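Local atomic coordinates of putative spindle pole body component alp6 protein (Chaetomium thermophilum, PDB entry 6L7R), a protein that probably binds gamma-tubulin and microtubule minus ends as a GCP3-type member of its family, here represented by a short N-terminal piece. Residues N11-L16 and L41-L46; S15-G18 and A23-G26; N81-L86 and A97-L102. All coordinates share one frame; numbering follows the deposited sequence.

Interaction 1 of 3, residues N11-L16 and L41-L46; sequences NAIDSL and LVRALL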
# COMPACT_ATOMS: atom_id res chain seq x y z
N ASN A 11 10.08 -2.74 9.14
CA ASN A 11 10.42 -1.33 9.20
C ASN A 11 9.38 -0.48 8.48
O ASN A 11 9.01 0.60 8.95
CB ASN A 11 11.81 -1.08 8.59
CG ASN A 11 12.93 -1.64 9.44
OD1 ASN A 11 12.74 -1.95 10.62
ND2 ASN A 11 14.11 -1.75 8.85
N ALA A 12 8.87 -0.98 7.35
CA ALA A 12 7.81 -0.26 6.64
C ALA A 12 6.52 -0.26 7.45
O ALA A 12 5.80 0.75 7.49
CB ALA A 12 7.59 -0.88 5.27
N ILE A 13 6.21 -1.39 8.10
CA ILE A 13 5.00 -1.43 8.91
C ILE A 13 5.08 -0.42 10.04
O ILE A 13 4.12 0.31 10.31
CB ILE A 13 4.75 -2.85 9.46
CG1 ILE A 13 4.37 -3.80 8.31
CG2 ILE A 13 3.64 -2.81 10.54
CD1 ILE A 13 4.41 -5.29 8.71
N ASP A 14 6.24 -0.34 10.70
CA ASP A 14 6.42 0.67 11.75
C ASP A 14 6.11 2.06 11.22
O ASP A 14 5.41 2.85 11.87
CB ASP A 14 7.86 0.65 12.27
CG ASP A 14 8.20 -0.61 13.04
OD1 ASP A 14 7.29 -1.29 13.56
OD2 ASP A 14 9.42 -0.89 13.14
N SER A 15 6.61 2.37 10.02
CA SER A 15 6.38 3.68 9.44
C SER A 15 4.90 3.91 9.16
O SER A 15 4.36 4.98 9.47
CB SER A 15 7.20 3.83 8.15
OG SER A 15 8.57 3.89 8.46
N LEU A 16 4.24 2.92 8.56
CA LEU A 16 2.81 3.02 8.28
C LEU A 16 2.02 3.30 9.55
O LEU A 16 1.14 4.17 9.57
CB LEU A 16 2.30 1.72 7.65
CG LEU A 16 2.05 1.48 6.16
CD1 LEU A 16 1.15 0.25 6.04
CD2 LEU A 16 1.45 2.69 5.44
N LEU A 41 -1.85 -6.86 14.75
CA LEU A 41 -2.94 -6.95 13.79
C LEU A 41 -2.41 -6.92 12.36
O LEU A 41 -2.83 -7.71 11.52
CB LEU A 41 -3.92 -5.80 14.00
CG LEU A 41 -5.03 -5.76 12.95
CD1 LEU A 41 -5.96 -6.95 13.11
CD2 LEU A 41 -5.80 -4.46 13.05
N VAL A 42 -1.50 -5.99 12.07
CA VAL A 42 -0.97 -5.91 10.71
C VAL A 42 -0.31 -7.22 10.33
O VAL A 42 -0.53 -7.76 9.23
CB VAL A 42 0.00 -4.73 10.57
CG1 VAL A 42 0.66 -4.74 9.17
CG2 VAL A 42 -0.72 -3.41 10.80
N ARG A 43 0.49 -7.79 11.23
CA ARG A 43 1.15 -9.05 10.91
C ARG A 43 0.12 -10.13 10.61
O ARG A 43 0.29 -10.90 9.65
CB ARG A 43 2.06 -9.48 12.06
CG ARG A 43 3.26 -8.57 12.25
CD ARG A 43 4.12 -8.50 11.00
NE ARG A 43 5.52 -8.58 11.37
CZ ARG A 43 6.17 -9.73 11.58
NH1 ARG A 43 5.53 -10.88 11.43
NH2 ARG A 43 7.44 -9.72 11.93
N ALA A 44 -0.95 -10.19 11.40
CA ALA A 44 -1.98 -11.21 11.15
C ALA A 44 -2.66 -10.98 9.81
O ALA A 44 -2.91 -11.93 9.06
CB ALA A 44 -3.00 -11.20 12.29
N LEU A 45 -3.00 -9.72 9.51
CA LEU A 45 -3.64 -9.42 8.23
C LEU A 45 -2.77 -9.86 7.06
O LEU A 45 -3.27 -10.44 6.09
CB LEU A 45 -3.93 -7.92 8.13
CG LEU A 45 -5.02 -7.41 9.09
CD1 LEU A 45 -5.11 -5.90 9.08
CD2 LEU A 45 -6.37 -8.03 8.73
N LEU A 46 -1.47 -9.60 7.13
CA LEU A 46 -0.60 -9.93 6.01
C LEU A 46 -0.39 -11.43 5.85
O LEU A 46 0.06 -11.85 4.78
CB LEU A 46 0.74 -9.21 6.16
CG LEU A 46 0.66 -7.69 6.05
CD1 LEU A 46 2.01 -7.06 6.31
CD2 LEU A 46 0.12 -7.25 4.68
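Ile13 spreads both of its outer branches over Val42, and its tip reaches on to Leu46 one helical turn later. CG2, set anti to the backbone N, lies 3.8 Å from Val42 CG1. The other branch ends at CD1, which meets the same Val42 methyl and, tip to tip, Leu46 CD1 at 3.8 Å. Val42 answers with chi1 174°, a torsion that turns CG1 into the fork of the isoleucine. Arg43 enters from the flank: its chain bends at chi2 and chi3, bringing CD to within 4.0 Å of Ile13 CD1, while NE makes a weak hydrogen bond to Asn10.

Ile13 thus touches three residues of 41-46, an example of a single branched side chain joining two helices whose segment axes come no closer than 11.5 Å and run at 123° to one another. Phe39, a further partner on helix 29-47, also packs on Ile13, and Leu46 continues onto an apolar side chain of another protein. With an alanine in place of Ile13, Val42 CG1 and Leu46 CD1 would probably face a gap where the two branches had been, and Arg43 would lose the methyl its CD rests on. No hydrogen bond crosses between the segments, so their direct fit depends on the shapes of hydrocarbon groups, with even the arginine contributing a methylene.

Interaction 2 of 3, residues S15-G18 and A23-G26; sequences SLIG and AAAG
Ile17 and Gly18, near the end of helix 6-20, meet Ala24 and Ala25 where the chain turns back in a helix-loop-helix unit. The connection to helix 29-47 contains a short 3-10 segment, and it illustrates how small residues let a loop lie close against the helix it has just left. Along 15-18, the first two residues, Ser15 and Leu16, do not touch 23-26; Ser15 packs on a basic side chain of another protein and Leu16 on an apolar one.

Ile17 is the first to meet the loop. Its CG2 branch, anti to the backbone N because chi1 is -66° for CG1, makes a methyl-to-methyl contact of 4.0 Å with Ala24 CB. That alanine points its CB at the helix and is buried there. The isoleucine faces both the loop and the next helix, since it also packs on Arg35, Val38 and Phe39 of helix 29-47; the same residue therefore links helix 6-20, the loop and helix 29-47. Ala24 in turn touches Arg34, whose NH1 makes a weak hydrogen bond to Ala23 O. Helix 29-47 thereby reaches the loop from its own side.

Gly18 follows, presenting bare backbone. Here the two segments come closest in their main chains, with Gly18 CA only 4.5 Å from Ala25 CA. No hydrogen bond passes between the segments, and the 119 Å² buried between them is shared by Ile17, Gly18, Ala24 and Ala25. The methyl of Ala25 comes alongside the glycine, its CB 3.7 Å from Gly18 O and 3.9 Å from Gly18 CA.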
# COMPACT_ATOMS: atom_id res chain seq x y z
N SER A 15 6.61 2.37 10.02
CA SER A 15 6.38 3.68 9.44
C SER A 15 4.90 3.91 9.16
O SER A 15 4.36 4.98 9.47
CB SER A 15 7.20 3.83 8.15
OG SER A 15 8.57 3.89 8.46
N LEU A 16 4.24 2.92 8.56
CA LEU A 16 2.81 3.02 8.28
C LEU A 16 2.02 3.30 9.55
O LEU A 16 1.14 4.17 9.57
CB LEU A 16 2.30 1.72 7.65
CG LEU A 16 2.05 1.48 6.16
CD1 LEU A 16 1.15 0.25 6.04
CD2 LEU A 16 1.45 2.69 5.44
N ILE A 17 2.29 2.53 10.61
CA ILE A 17 1.50 2.68 11.82
C ILE A 17 1.62 4.10 12.36
O ILE A 17 0.62 4.72 12.74
CB ILE A 17 1.92 1.63 12.86
CG1 ILE A 17 1.55 0.24 12.35
CG2 ILE A 17 1.28 1.94 14.21
CD1 ILE A 17 2.03 -0.91 13.24
N GLY A 18 2.84 4.64 12.39
CA GLY A 18 3.01 5.99 12.90
C GLY A 18 2.35 7.03 12.02
O GLY A 18 1.83 8.03 12.52
N ALA A 23 -2.64 8.03 17.34
CA ALA A 23 -2.70 7.63 18.74
C ALA A 23 -1.71 6.52 19.08
O ALA A 23 -1.48 6.26 20.26
CB ALA A 23 -4.11 7.17 19.11
N ALA A 24 -1.14 5.87 18.07
CA ALA A 24 -0.16 4.81 18.27
C ALA A 24 1.26 5.26 17.99
O ALA A 24 2.18 4.44 18.04
CB ALA A 24 -0.51 3.60 17.38
N ALA A 25 1.47 6.56 17.73
CA ALA A 25 2.76 7.03 17.23
C ALA A 25 3.67 7.63 18.29
O ALA A 25 4.85 7.87 18.00
CB ALA A 25 2.53 8.08 16.13
N GLY A 26 3.19 7.88 19.51
CA GLY A 26 3.95 8.62 20.50
C GLY A 26 4.82 7.74 21.39
O GLY A 26 4.96 6.54 21.21

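Interaction 3 of 3, residues N81-L86 and A97-L102; sequences NLYTRL and AILYLL
Leu99 presses one methyl against the edge of the Tyr83 ring, close to the ring plane. CD1 lies 3.4 Å from Tyr83 CE1 and 3.5 Å from Tyr83 CD1, a snug approach for carbon atoms, and the two side chains cross at about a right angle. Since the methyl meets the rim and not the face, the contact is plain van der Waals packing rather than a CH-pi interaction. Leu86, one turn further along the same helix as the tyrosine, brings CD2 to 4.3 Å from Leu99 CD1, a looser touch on the same methyl.

Behind this first shell are the torsions. Tyr83 carries its ring anti to the backbone N (chi1 176°), which swings it toward helix 95-105 even though its CB does not point that way. The backbones can therefore stay well apart, with Tyr83 CA 9.2 Å from Leu99 CA. Helices 76-88 and 95-105 are two members of a three-helix cluster, and the third, helix 59-70, meets both sides of this contact: Leu99 packs on Ala60 and Ile64, Tyr83 on Ser61. At the far end of the ring, Tyr83 OH is hydrogen-bonded to OD1 of Asn58, just ahead of that helix. The ring is consequently held at two places, its CD1-CE1 edge by the leucine and its hydroxyl by the asparagine.

Further out, Leu82 packs on an acidic side chain of another protein, while Ala97 and Ile98 of helix 95-105 each meet an apolar one.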
# COMPACT_ATOMS: atom_id res chain seq x y z
N ASN A 81 -3.12 6.01 -20.70
CA ASN A 81 -1.79 6.50 -21.07
C ASN A 81 -0.81 6.36 -19.90
O ASN A 81 0.36 6.01 -20.10
CB ASN A 81 -1.89 7.95 -21.54
CG ASN A 81 -2.69 8.10 -22.83
OD1 ASN A 81 -2.89 7.12 -23.56
ND2 ASN A 81 -3.16 9.31 -23.11
N LEU A 82 -1.27 6.62 -18.67
CA LEU A 82 -0.40 6.42 -17.51
C LEU A 82 0.02 4.96 -17.38
O LEU A 82 1.20 4.67 -17.11
CB LEU A 82 -1.11 6.89 -16.24
CG LEU A 82 -1.29 8.40 -16.05
CD1 LEU A 82 -2.34 8.72 -14.99
CD2 LEU A 82 0.04 9.03 -15.69
N TYR A 83 -0.92 4.03 -17.58
CA TYR A 83 -0.61 2.61 -17.47
C TYR A 83 0.47 2.21 -18.47
O TYR A 83 1.38 1.44 -18.15
CB TYR A 83 -1.87 1.77 -17.70
CG TYR A 83 -1.61 0.27 -17.70
CD1 TYR A 83 -1.20 -0.39 -16.55
CD2 TYR A 83 -1.79 -0.48 -18.85
CE1 TYR A 83 -0.96 -1.76 -16.55
CE2 TYR A 83 -1.56 -1.85 -18.86
CZ TYR A 83 -1.15 -2.48 -17.71
OH TYR A 83 -0.91 -3.84 -17.71
N THR A 84 0.36 2.72 -19.70
CA THR A 84 1.35 2.39 -20.71
C THR A 84 2.73 2.90 -20.32
O THR A 84 3.73 2.19 -20.46
CB THR A 84 0.92 2.98 -22.05
OG1 THR A 84 -0.26 2.31 -22.51
CG2 THR A 84 2.02 2.83 -23.09
N ARG A 85 2.80 4.15 -19.83
CA ARG A 85 4.08 4.70 -19.38
C ARG A 85 4.68 3.84 -18.29
O ARG A 85 5.87 3.52 -18.31
CB ARG A 85 3.90 6.12 -18.86
CG ARG A 85 3.60 7.18 -19.91
CD ARG A 85 3.67 8.57 -19.23
NE ARG A 85 4.92 8.73 -18.48
CZ ARG A 85 5.12 9.64 -17.53
NH1 ARG A 85 4.14 10.47 -17.17
NH2 ARG A 85 6.29 9.72 -16.93
N LEU A 86 3.85 3.46 -17.32
CA LEU A 86 4.35 2.68 -16.19
C LEU A 86 4.96 1.37 -16.66
O LEU A 86 6.03 0.97 -16.18
CB LEU A 86 3.20 2.41 -15.22
CG LEU A 86 3.58 1.53 -14.03
CD1 LEU A 86 4.52 2.28 -13.12
CD2 LEU A 86 2.32 1.09 -13.29
N ALA A 97 0.76 -5.99 -8.97
CA ALA A 97 0.24 -6.00 -7.61
C ALA A 97 0.05 -4.59 -7.07
O ALA A 97 -0.87 -4.35 -6.29
CB ALA A 97 1.16 -6.82 -6.70
N ILE A 98 0.91 -3.65 -7.48
CA ILE A 98 0.70 -2.28 -7.05
C ILE A 98 -0.61 -1.74 -7.63
O ILE A 98 -1.39 -1.09 -6.94
CB ILE A 98 1.91 -1.40 -7.42
CG1 ILE A 98 3.19 -2.08 -6.91
CG2 ILE A 98 1.73 -0.03 -6.79
CD1 ILE A 98 4.49 -1.57 -7.52
N LEU A 99 -0.88 -2.06 -8.90
CA LEU A 99 -2.15 -1.63 -9.49
C LEU A 99 -3.33 -2.33 -8.83
O LEU A 99 -4.40 -1.73 -8.67
CB LEU A 99 -2.14 -1.88 -11.00
CG LEU A 99 -1.26 -0.91 -11.80
CD1 LEU A 99 -1.26 -1.35 -13.23
CD2 LEU A 99 -1.80 0.51 -11.69
N TYR A 100 -3.16 -3.60 -8.46
CA TYR A 100 -4.21 -4.28 -7.71
C TYR A 100 -4.49 -3.56 -6.40
O TYR A 100 -5.66 -3.36 -6.03
CB TYR A 100 -3.82 -5.73 -7.45
CG TYR A 100 -4.99 -6.57 -7.00
CD1 TYR A 100 -5.89 -7.08 -7.93
CD2 TYR A 100 -5.21 -6.85 -5.66
CE1 TYR A 100 -6.97 -7.83 -7.55
CE2 TYR A 100 -6.30 -7.61 -5.27
CZ TYR A 100 -7.17 -8.10 -6.22
OH TYR A 100 -8.26 -8.86 -5.85
N LEU A 101 -3.44 -3.14 -5.70
CA LEU A 101 -3.61 -2.39 -4.46
C LEU A 101 -4.43 -1.13 -4.70
O LEU A 101 -5.39 -0.86 -3.98
CB LEU A 101 -2.25 -2.03 -3.86
CG LEU A 101 -2.34 -1.00 -2.73
CD1 LEU A 101 -2.92 -1.65 -1.48
CD2 LEU A 101 -1.00 -0.35 -2.45
N LEU A 102 -4.06 -0.34 -5.71
CA LEU A 102 -4.82 0.87 -6.00
C LEU A 102 -6.28 0.56 -6.31
O LEU A 102 -7.19 1.24 -5.81
CB LEU A 102 -4.17 1.64 -7.16
CG LEU A 102 -2.74 2.11 -6.90
CD1 LEU A 102 -2.26 3.01 -8.04
CD2 LEU A 102 -2.63 2.85 -5.59

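Interactions 1 and 2 both start from helix 6-20, share Ser15 and Leu16, and have centres 11 Å apart; the first ties that helix to helix 29-47, the second to the loop before it. Both are partly buried. Interaction 3 lies on the opposite side of the chain's centre, its own centre about 23 Å from that of interaction 1, and is a buried contact between later helices. None has a hydrogen bond between its segments, and all rest mainly on van der Waals packing, but the means differ: branched aliphatic groups in interaction 1, an isoleucine branch and alanine methyls against bare glycine backbone in interaction 2, and an aromatic edge with its hydroxyl bonded outside in interaction 3.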